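Local coordinates for protein thiaminase-I (Naegleria gruberi, PDB 4HCY) that is an enzyme of the thiaminase I-like family, a two-lobed fold related to periplasmic binding proteins, modelled here with the ligand 0YN held in its interior, at residues A[118-123]-A[258-263]; A[96-101]-A[304-309]; A[231-236]-A[299-304]. All coordinates share one frame; numbering follows the deposited sequence.

Interaction 1: residues A[118-123]-A[258-263]; sequences LCSNFL and PYVYTD. With 0YN (2-{4-[(4-amino-2-methylpyrimidin-5-yl)methyl]-3-methylthiophen-2-yl}ethanol), chain G.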
loop_
_atom_site.group_PDB
_atom_site.type_symbol
_atom_site.label_atom_id
_atom_site.label_comp_id
_atom_site.label_asym_id
_atom_site.label_seq_id
_atom_site.Cartn_x
_atom_site.Cartn_y
_atom_site.Cartn_z
ATOM N N LEU A 118 -0.803 5.780 0.159
ATOM C CA LEU A 118 0.428 5.314 0.782
ATOM C C LEU A 118 0.105 4.164 1.721
ATOM O O LEU A 118 -0.905 4.197 2.424
ATOM C CB LEU A 118 1.097 6.442 1.567
ATOM C CG LEU A 118 2.397 7.015 1.001
ATOM C CD1 LEU A 118 2.968 8.068 1.937
ATOM C CD2 LEU A 118 3.405 5.909 0.764
ATOM N N CYS A 119 0.954 3.144 1.733
ATOM C CA CYS A 119 0.762 2.023 2.643
ATOM C C CYS A 119 2.045 1.241 2.882
ATOM O O CYS A 119 2.984 1.299 2.085
ATOM C CB CYS A 119 -0.333 1.084 2.132
ATOM S SG CYS A 119 -0.827 -0.172 3.332
ATOM N N SER A 120 2.069 0.508 3.989
ATOM C CA SER A 120 3.216 -0.301 4.372
ATOM C C SER A 120 2.803 -1.244 5.492
ATOM O O SER A 120 1.737 -1.083 6.086
ATOM C CB SER A 120 4.364 0.593 4.847
ATOM O OG SER A 120 5.470 -0.178 5.282
ATOM N N ASN A 121 3.640 -2.235 5.777
ATOM C CA ASN A 121 3.414 -3.079 6.941
ATOM C C ASN A 121 4.002 -2.421 8.182
ATOM O O ASN A 121 5.129 -2.714 8.583
ATOM C CB ASN A 121 3.998 -4.477 6.732
ATOM C CG ASN A 121 3.251 -5.266 5.677
ATOM O OD1 ASN A 121 2.140 -5.742 5.912
ATOM N ND2 ASN A 121 3.860 -5.413 4.506
ATOM N N PHE A 122 3.233 -1.515 8.775
ATOM C CA PHE A 122 3.688 -0.751 9.929
ATOM C C PHE A 122 3.698 -1.605 11.191
ATOM O O PHE A 122 3.033 -2.638 11.259
ATOM C CB PHE A 122 2.802 0.476 10.145
ATOM C CG PHE A 122 2.740 1.400 8.963
ATOM C CD1 PHE A 122 3.765 2.298 8.714
ATOM C CD2 PHE A 122 1.651 1.381 8.108
ATOM C CE1 PHE A 122 3.710 3.155 7.631
ATOM C CE2 PHE A 122 1.589 2.235 7.021
ATOM C CZ PHE A 122 2.621 3.123 6.782
ATOM N N LEU A 123 4.456 -1.164 12.188
ATOM C CA LEU A 123 4.494 -1.841 13.475
ATOM C C LEU A 123 3.644 -1.100 14.496
ATOM O O LEU A 123 3.959 0.026 14.876
ATOM C CB LEU A 123 5.931 -1.960 13.983
ATOM C CG LEU A 123 6.098 -2.564 15.379
ATOM C CD1 LEU A 123 5.491 -3.958 15.438
ATOM C CD2 LEU A 123 7.565 -2.592 15.776
ATOM N N PRO A 258 13.015 -0.091 5.059
ATOM C CA PRO A 258 11.560 -0.239 5.169
ATOM C C PRO A 258 10.864 -0.118 3.815
ATOM O O PRO A 258 11.177 0.784 3.037
ATOM C CB PRO A 258 11.163 0.925 6.080
ATOM C CG PRO A 258 12.281 1.944 5.946
ATOM C CD PRO A 258 13.428 1.315 5.196
ATOM N N TYR A 259 9.926 -1.019 3.542
ATOM C CA TYR A 259 9.225 -1.024 2.262
ATOM C C TYR A 259 7.857 -0.353 2.330
ATOM O O TYR A 259 7.259 -0.241 3.401
ATOM C CB TYR A 259 9.106 -2.447 1.713
ATOM C CG TYR A 259 10.292 -2.864 0.877
ATOM C CD1 TYR A 259 11.499 -3.212 1.471
ATOM C CD2 TYR A 259 10.209 -2.903 -0.508
ATOM C CE1 TYR A 259 12.588 -3.591 0.708
ATOM C CE2 TYR A 259 11.291 -3.279 -1.279
ATOM C CZ TYR A 259 12.478 -3.623 -0.667
ATOM O OH TYR A 259 13.559 -3.998 -1.431
ATOM N N VAL A 260 7.368 0.085 1.174
ATOM C CA VAL A 260 6.138 0.862 1.103
ATOM C C VAL A 260 5.348 0.571 -0.176
ATOM O O VAL A 260 5.923 0.432 -1.257
ATOM C CB VAL A 260 6.446 2.380 1.222
ATOM C CG1 VAL A 260 5.650 3.196 0.213
ATOM C CG2 VAL A 260 6.198 2.868 2.642
ATOM N N TYR A 261 4.030 0.457 -0.036
ATOM C CA TYR A 261 3.142 0.347 -1.187
ATOM C C TYR A 261 2.622 1.730 -1.561
ATOM O O TYR A 261 2.352 2.553 -0.686
ATOM C CB TYR A 261 1.948 -0.557 -0.873
ATOM C CG TYR A 261 2.292 -1.994 -0.558
ATOM C CD1 TYR A 261 2.542 -2.909 -1.573
ATOM C CD2 TYR A 261 2.342 -2.443 0.756
ATOM C CE1 TYR A 261 2.847 -4.226 -1.289
ATOM C CE2 TYR A 261 2.646 -3.759 1.049
ATOM C CZ TYR A 261 2.898 -4.645 0.025
ATOM O OH TYR A 261 3.200 -5.957 0.315
ATOM N N THR A 262 2.485 1.988 -2.858
ATOM C CA THR A 262 1.844 3.215 -3.323
ATOM C C THR A 262 0.861 2.918 -4.446
ATOM O O THR A 262 1.196 2.229 -5.410
ATOM C CB THR A 262 2.858 4.260 -3.835
ATOM O OG1 THR A 262 3.532 3.752 -4.991
ATOM C CG2 THR A 262 3.876 4.613 -2.759
ATOM N N ASP A 263 -0.355 3.436 -4.316
ATOM C CA ASP A 263 -1.336 3.349 -5.388
ATOM C C ASP A 263 -1.266 4.614 -6.231
ATOM O O ASP A 263 -1.169 5.719 -5.698
ATOM C CB ASP A 263 -2.743 3.157 -4.825
ATOM C CG ASP A 263 -2.882 1.872 -4.037
ATOM O OD1 ASP A 263 -2.116 0.923 -4.307
ATOM O OD2 ASP A 263 -3.756 1.810 -3.149
HETATM C C2A 0YN G . -3.946 1.704 0.174
HETATM C C35 0YN G . -1.496 -3.440 -0.456
HETATM C C2 0YN G . -3.896 -4.310 -0.686
HETATM S S1 0YN G . -4.738 -5.697 -1.299
HETATM C C5 0YN G . -3.328 -6.530 -1.828
HETATM C C4 0YN G . -2.142 -5.686 -1.504
HETATM C C4A 0YN G . -0.716 -6.064 -1.811
HETATM C C5A 0YN G . -3.553 -7.880 -2.467
HETATM C C5B 0YN G . -2.824 -8.962 -1.684
HETATM O O5G 0YN G . -3.217 -10.247 -2.172
HETATM N "N1'" 0YN G . -3.322 -0.527 1.032
HETATM C "C2'" 0YN G . -3.303 0.354 0.009
HETATM N "N3'" 0YN G . -2.711 0.033 -1.162
HETATM C "C4'" 0YN G . -2.131 -1.173 -1.327
HETATM N "N4'" 0YN G . -1.539 -1.490 -2.503
HETATM C "C5'" 0YN G . -2.145 -2.084 -0.289
HETATM C "C6'" 0YN G . -2.756 -1.732 0.908
HETATM C C3 0YN G . -2.515 -4.473 -0.883
#
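Cys119 and Tyr261 form an antiparallel hydrogen-bonded pair where strand 114-125 runs beside strand 261-267: Cys119 N gives its proton to Tyr261 O (2.9 Å), and Tyr261 N returns one to Cys119 O. One residue further on, a side chain takes over: Ser120 OG donates to Tyr259 O at 2.6 Å, nearly in line with the C=O bond. The tightly packed face carries Leu118 and Thr262. There the methyl CD2 of Leu118 touches Val260 CG1 (3.6 Å) and also Thr262 CG2 (3.8 Å), lying alongside the threonine, while Phe326 of helix 317-328 covers both Leu118 and Val260. On the face of Cys119 and Tyr261 the fit is looser. Asn121 ND2 comes to the edge of the Tyr261 ring, 4.0 Å from CE2, with amide and ring planes 76° apart, and both residues are partly exposed. This looser side takes the ligand: 0YN C35 sits over the centre of the Tyr261 ring, Cys119 SG lies 3.4 Å from 0YN N1', and 0YN N4' donates to Asp263 OD1 (3.1 Å). The strand pairing thus brings a thiol and a carboxylate to the aminopyrimidine of 0YN and an aromatic face to the methylene beside it.

Interaction 2: residues A[96-101]-A[304-309]; sequences DLHSFV and ANKNGI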
loop_
_atom_site.group_PDB
_atom_site.type_symbol
_atom_site.label_atom_id
_atom_site.label_comp_id
_atom_site.label_asym_id
_atom_site.label_seq_id
_atom_site.Cartn_x
_atom_site.Cartn_y
_atom_site.Cartn_z
ATOM N N ASP A 96 3.791 18.739 -2.937
ATOM C CA ASP A 96 5.078 18.163 -2.567
ATOM C C ASP A 96 4.965 16.663 -2.313
ATOM O O ASP A 96 4.118 16.215 -1.541
ATOM C CB ASP A 96 5.654 18.865 -1.338
ATOM C CG ASP A 96 6.086 20.288 -1.629
ATOM O OD1 ASP A 96 6.474 20.568 -2.783
ATOM O OD2 ASP A 96 6.039 21.126 -0.703
ATOM N N LEU A 97 5.825 15.894 -2.972
ATOM C CA LEU A 97 5.845 14.447 -2.808
ATOM C C LEU A 97 7.166 13.998 -2.201
ATOM O O LEU A 97 8.213 14.587 -2.470
ATOM C CB LEU A 97 5.645 13.754 -4.157
ATOM C CG LEU A 97 4.365 14.066 -4.934
ATOM C CD1 LEU A 97 4.384 13.373 -6.288
ATOM C CD2 LEU A 97 3.140 13.653 -4.135
ATOM N N HIS A 98 7.115 12.954 -1.379
ATOM C CA HIS A 98 8.329 12.352 -0.848
ATOM C C HIS A 98 9.116 11.712 -1.986
ATOM O O HIS A 98 8.554 11.401 -3.038
ATOM C CB HIS A 98 7.994 11.311 0.219
ATOM C CG HIS A 98 7.430 11.893 1.478
ATOM N ND1 HIS A 98 8.180 12.054 2.625
ATOM C CD2 HIS A 98 6.192 12.353 1.772
ATOM C CE1 HIS A 98 7.427 12.586 3.570
ATOM N NE2 HIS A 98 6.215 12.778 3.078
ATOM N N SER A 99 10.414 11.519 -1.775
ATOM C CA SER A 99 11.287 10.973 -2.810
ATOM C C SER A 99 10.851 9.581 -3.265
ATOM O O SER A 99 10.837 9.289 -4.461
ATOM C CB SER A 99 12.739 10.944 -2.328
ATOM O OG SER A 99 12.869 10.185 -1.138
ATOM N N PHE A 100 10.492 8.728 -2.312
ATOM C CA PHE A 100 10.060 7.371 -2.630
ATOM C C PHE A 100 8.685 7.351 -3.292
ATOM O O PHE A 100 8.397 6.483 -4.117
ATOM C CB PHE A 100 10.068 6.487 -1.378
ATOM C CG PHE A 100 9.262 7.035 -0.234
ATOM C CD1 PHE A 100 7.926 6.703 -0.085
ATOM C CD2 PHE A 100 9.846 7.875 0.701
ATOM C CE1 PHE A 100 7.187 7.202 0.970
ATOM C CE2 PHE A 100 9.111 8.377 1.758
ATOM C CZ PHE A 100 7.780 8.042 1.891
ATOM N N VAL A 101 7.840 8.309 -2.927
ATOM C CA VAL A 101 6.511 8.420 -3.516
ATOM C C VAL A 101 6.595 8.817 -4.987
ATOM O O VAL A 101 5.963 8.198 -5.844
ATOM C CB VAL A 101 5.638 9.441 -2.755
ATOM C CG1 VAL A 101 4.367 9.741 -3.531
ATOM C CG2 VAL A 101 5.305 8.924 -1.366
ATOM N N ALA A 304 -1.034 9.923 -0.494
ATOM C CA ALA A 304 0.340 9.780 -0.963
ATOM C C ALA A 304 1.124 11.088 -0.892
ATOM O O ALA A 304 2.337 11.079 -0.685
ATOM C CB ALA A 304 0.359 9.223 -2.376
ATOM N N ASN A 305 0.429 12.207 -1.065
ATOM C CA ASN A 305 1.070 13.520 -1.050
ATOM C C ASN A 305 1.252 14.067 0.362
ATOM O O ASN A 305 0.523 13.691 1.279
ATOM C CB ASN A 305 0.275 14.514 -1.899
ATOM C CG ASN A 305 -1.134 14.726 -1.381
ATOM O OD1 ASN A 305 -1.750 13.815 -0.830
ATOM N ND2 ASN A 305 -1.652 15.937 -1.557
ATOM N N LYS A 306 2.229 14.955 0.526
ATOM C CA LYS A 306 2.513 15.561 1.824
ATOM C C LYS A 306 1.330 16.368 2.345
ATOM O O LYS A 306 1.086 16.416 3.550
ATOM C CB LYS A 306 3.752 16.456 1.748
ATOM C CG LYS A 306 5.064 15.709 1.579
ATOM C CD LYS A 306 6.246 16.665 1.636
ATOM C CE LYS A 306 7.570 15.918 1.601
ATOM N NZ LYS A 306 8.730 16.845 1.712
ATOM N N ASN A 307 0.600 17.000 1.430
ATOM C CA ASN A 307 -0.551 17.818 1.794
ATOM C C ASN A 307 -1.671 16.999 2.429
ATOM O O ASN A 307 -2.243 17.395 3.446
ATOM C CB ASN A 307 -1.079 18.573 0.572
ATOM C CG ASN A 307 -0.027 19.460 -0.063
ATOM O OD1 ASN A 307 0.897 19.925 0.604
ATOM N ND2 ASN A 307 -0.165 19.702 -1.362
ATOM N N GLY A 308 -1.979 15.857 1.821
ATOM C CA GLY A 308 -3.004 14.969 2.338
ATOM C C GLY A 308 -2.628 14.403 3.693
ATOM O O GLY A 308 -3.472 14.277 4.581
ATOM N N ILE A 309 -1.352 14.063 3.851
ATOM C CA ILE A 309 -0.848 13.543 5.117
ATOM C C ILE A 309 -0.878 14.626 6.191
ATOM O O ILE A 309 -1.274 14.375 7.328
ATOM C CB ILE A 309 0.587 12.998 4.974
ATOM C CG1 ILE A 309 0.634 11.882 3.931
ATOM C CG2 ILE A 309 1.102 12.488 6.309
ATOM C CD1 ILE A 309 2.018 11.316 3.701
#
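Lys306 sets CG beside its backbone N (chi1 -71°) and then runs fully extended, while His98 swings its ring out by a similar first torsion (chi1 -69°); together these lay the lysine chain across the imidazole. The two residues belong to a pair of helix starts that meet: His98 is the N-cap residue of helix 99-104, and Asn305 is the N-cap residue of helix 306-313. Lys306 CE sits over the middle of the His98 ring, 3.7 Å from its centroid and 9° off the normal, a CH-pi contact made by the methylene next to the ammonium group. Lower on the same chain, Lys306 CG comes within 3.5 Å of His98 NE2. The lysine also passes Asp96, with CD against Asp96 CB, yet the charges do not pair: Lys306 NZ and Asp96 OD2 stay 5.6 Å apart, so any attraction between them is probably modest.

The backbone supplies the polar link. Lys306 N donates to Asp96 O at 3.1 Å, an almost straight bond that gives an amide in the first turn of helix 306-313 an acceptor from the other segment. Deeper in, the contact is apolar. Leu97 crosses Asn305, its CD2 3.7 Å from Asn305 CB, and Val101 CG1 packs on Ala304 CB, with Pro115 of strand 114-125 touching Leu97, Val101 and Ala304. Asn305 sends its own polar end to the chain just before the other segment, where ND2 is hydrogen-bonded to Thr94 O.

Interaction 3: residues A[231-236]-A[299-304]; sequences YSESMC and GLTLPA. With 0YN (2-{4-[(4-amino-2-methylpyrimidin-5-yl)methyl]-3-methylthiophen-2-yl}ethanol), chain G.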
loop_
_atom_site.group_PDB
_atom_site.type_symbol
_atom_site.label_atom_id
_atom_site.label_comp_id
_atom_site.label_asym_id
_atom_site.label_seq_id
_atom_site.Cartn_x
_atom_site.Cartn_y
_atom_site.Cartn_z
ATOM N N TYR A 231 -1.204 -3.473 7.445
ATOM C CA TYR A 231 -1.574 -2.228 6.786
ATOM C C TYR A 231 -2.162 -1.251 7.797
ATOM O O TYR A 231 -2.728 -1.663 8.810
ATOM C CB TYR A 231 -2.588 -2.491 5.671
ATOM C CG TYR A 231 -2.112 -3.464 4.617
ATOM C CD1 TYR A 231 -0.769 -3.540 4.269
ATOM C CD2 TYR A 231 -3.005 -4.308 3.971
ATOM C CE1 TYR A 231 -0.330 -4.429 3.305
ATOM C CE2 TYR A 231 -2.576 -5.200 3.007
ATOM C CZ TYR A 231 -1.239 -5.257 2.678
ATOM O OH TYR A 231 -0.810 -6.145 1.719
ATOM N N SER A 232 -2.025 0.040 7.518
ATOM C CA SER A 232 -2.582 1.069 8.386
ATOM C C SER A 232 -4.104 0.983 8.399
ATOM O O SER A 232 -4.744 1.278 9.407
ATOM C CB SER A 232 -2.132 2.457 7.927
ATOM O OG SER A 232 -2.471 2.679 6.570
ATOM N N GLU A 233 -4.670 0.561 7.272
ATOM C CA GLU A 233 -6.115 0.434 7.128
ATOM C C GLU A 233 -6.683 -0.653 8.033
ATOM O O GLU A 233 -7.845 -0.593 8.434
ATOM C CB GLU A 233 -6.481 0.127 5.674
ATOM C CG GLU A 233 -5.887 1.088 4.662
ATOM C CD GLU A 233 -4.537 0.629 4.153
ATOM O OE1 GLU A 233 -3.593 1.448 4.144
ATOM O OE2 GLU A 233 -4.425 -0.549 3.757
ATOM N N SER A 234 -5.859 -1.645 8.352
ATOM C CA SER A 234 -6.298 -2.777 9.159
ATOM C C SER A 234 -6.438 -2.421 10.638
ATOM O O SER A 234 -6.955 -3.211 11.426
ATOM C CB SER A 234 -5.338 -3.957 8.992
ATOM O OG SER A 234 -4.024 -3.609 9.393
ATOM N N MET A 235 -5.976 -1.230 11.008
ATOM C CA MET A 235 -6.024 -0.791 12.398
ATOM C C MET A 235 -7.142 0.225 12.624
ATOM O O MET A 235 -7.232 0.828 13.692
ATOM C CB MET A 235 -4.689 -0.161 12.803
ATOM C CG MET A 235 -3.461 -0.805 12.183
ATOM S SD MET A 235 -1.975 0.168 12.503
ATOM C CE MET A 235 -0.793 -0.639 11.425
ATOM N N CYS A 236 -7.993 0.410 11.618
ATOM C CA CYS A 236 -8.991 1.475 11.657
ATOM C C CYS A 236 -10.122 1.213 12.648
ATOM O O CYS A 236 -10.793 2.146 13.090
ATOM C CB CYS A 236 -9.566 1.731 10.261
ATOM S SG CYS A 236 -10.788 0.520 9.707
ATOM N N GLY A 299 -10.840 5.590 7.913
ATOM C CA GLY A 299 -10.395 4.239 7.627
ATOM C C GLY A 299 -8.897 4.075 7.802
ATOM O O GLY A 299 -8.336 3.032 7.467
ATOM N N LEU A 300 -8.253 5.114 8.328
ATOM C CA LEU A 300 -6.811 5.115 8.569
ATOM C C LEU A 300 -5.968 4.775 7.339
ATOM O O LEU A 300 -4.869 4.240 7.468
ATOM C CB LEU A 300 -6.442 4.188 9.734
ATOM C CG LEU A 300 -6.726 4.697 11.149
ATOM C CD1 LEU A 300 -6.140 3.750 12.186
ATOM C CD2 LEU A 300 -6.180 6.102 11.338
ATOM N N THR A 301 -6.483 5.083 6.153
ATOM C CA THR A 301 -5.707 4.907 4.931
ATOM C C THR A 301 -4.943 6.193 4.638
ATOM O O THR A 301 -5.420 7.289 4.936
ATOM C CB THR A 301 -6.588 4.523 3.725
ATOM O OG1 THR A 301 -6.616 5.602 2.784
ATOM C CG2 THR A 301 -8.004 4.194 4.173
ATOM N N LEU A 302 -3.758 6.059 4.054
ATOM C CA LEU A 302 -2.854 7.195 3.909
ATOM C C LEU A 302 -2.860 7.797 2.509
ATOM O O LEU A 302 -2.709 7.080 1.521
ATOM C CB LEU A 302 -1.425 6.783 4.271
ATOM C CG LEU A 302 -1.247 5.877 5.490
ATOM C CD1 LEU A 302 0.224 5.566 5.700
ATOM C CD2 LEU A 302 -1.849 6.511 6.731
ATOM N N PRO A 303 -3.038 9.123 2.425
ATOM C CA PRO A 303 -2.818 9.845 1.168
ATOM C C PRO A 303 -1.343 9.765 0.787
ATOM O O PRO A 303 -0.501 9.562 1.662
ATOM C CB PRO A 303 -3.194 11.286 1.522
ATOM C CG PRO A 303 -4.099 11.168 2.703
ATOM C CD PRO A 303 -3.579 9.999 3.478
ATOM N N ALA A 304 -1.034 9.923 -0.494
ATOM C CA ALA A 304 0.340 9.780 -0.963
ATOM C C ALA A 304 1.124 11.088 -0.892
ATOM O O ALA A 304 2.337 11.079 -0.685
ATOM C CB ALA A 304 0.359 9.223 -2.376
HETATM C C2A 0YN G . -3.946 1.704 0.174
HETATM C C35 0YN G . -1.496 -3.440 -0.456
HETATM C C2 0YN G . -3.896 -4.310 -0.686
HETATM S S1 0YN G . -4.738 -5.697 -1.299
HETATM C C5 0YN G . -3.328 -6.530 -1.828
HETATM C C4 0YN G . -2.142 -5.686 -1.504
HETATM C C4A 0YN G . -0.716 -6.064 -1.811
HETATM C C5A 0YN G . -3.553 -7.880 -2.467
HETATM C C5B 0YN G . -2.824 -8.962 -1.684
HETATM O O5G 0YN G . -3.217 -10.247 -2.172
HETATM N "N1'" 0YN G . -3.322 -0.527 1.032
HETATM C "C2'" 0YN G . -3.303 0.354 0.009
HETATM N "N3'" 0YN G . -2.711 0.033 -1.162
HETATM C "C4'" 0YN G . -2.131 -1.173 -1.327
HETATM N "N4'" 0YN G . -1.539 -1.490 -2.503
HETATM C "C5'" 0YN G . -2.145 -2.084 -0.289
HETATM C "C6'" 0YN G . -2.756 -1.732 0.908
HETATM C C3 0YN G . -2.515 -4.473 -0.883
#
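Ser232 and Leu300 provide the polar part of this contact. Ser232 OG lies 3.0 Å from Leu300 O and 2.9 Å from Glu233 OE1; the hydroxyl has a single proton to serve one acceptor or the other. A softer polar contact runs beside it, the CA-H of Glu233 pointing at Gly299 O with a CA to O distance of 3.4 Å.

Apolar packing is spread along both segments. Leu300 lays CD1 4.2 Å from Met235 CB and puts its CB 4.0 Å from Cys236 CB. The Glu233 side chain crosses Thr301 at about a right angle, CG against Thr301 CB (3.6 Å). Apart from these carbon-to-carbon contacts, the methine CG of Leu302 rests on the Ser232 hydroxyl.

Ligand contacts come from the 231-236 side. Glu233 is bent at its second torsion (chi2 91°), which turns the carboxylate from Thr301 to 0YN and leaves OE2 2.9 Å from 0YN N1'. Tyr231 offers a ring face, with 0YN C6' above its centre, and its OH lies near the thiophene. Ser232 OG, within reach of Glu233 OE1, may help place the carboxylate that meets 0YN.

Leu300, with positive phi (54°), is the C-prime residue of the Schellman motif that ends helix 290-298. The chain then enters the short strand 302-303, bonded through Leu302 to Leu118 of strand 114-125, while helix 317-328 covers Leu300 and Leu302 with Tyr319.

Strand 114-125 ties the three contacts together. Interaction 1 pairs it with strand 261-267, strand 302-303 of interaction 3 bonds to it in the same mixed sheet, and helix 99-104 of interaction 2 precedes it in the chain. The centres of interactions 1 and 3 are about 10 Å apart, those of 1 and 2 about 13 Å, and those of 2 and 3 about 15 Å. Along the chain, 96-101 and 304-309 enclose the rest, and the segments of interactions 1 and 3 alternate. Interactions 1 and 3 both touch 0YN, which is thus lined by sequence-distant pieces, while interaction 2 packs against Leu118 and shares Ala304 with interaction 3.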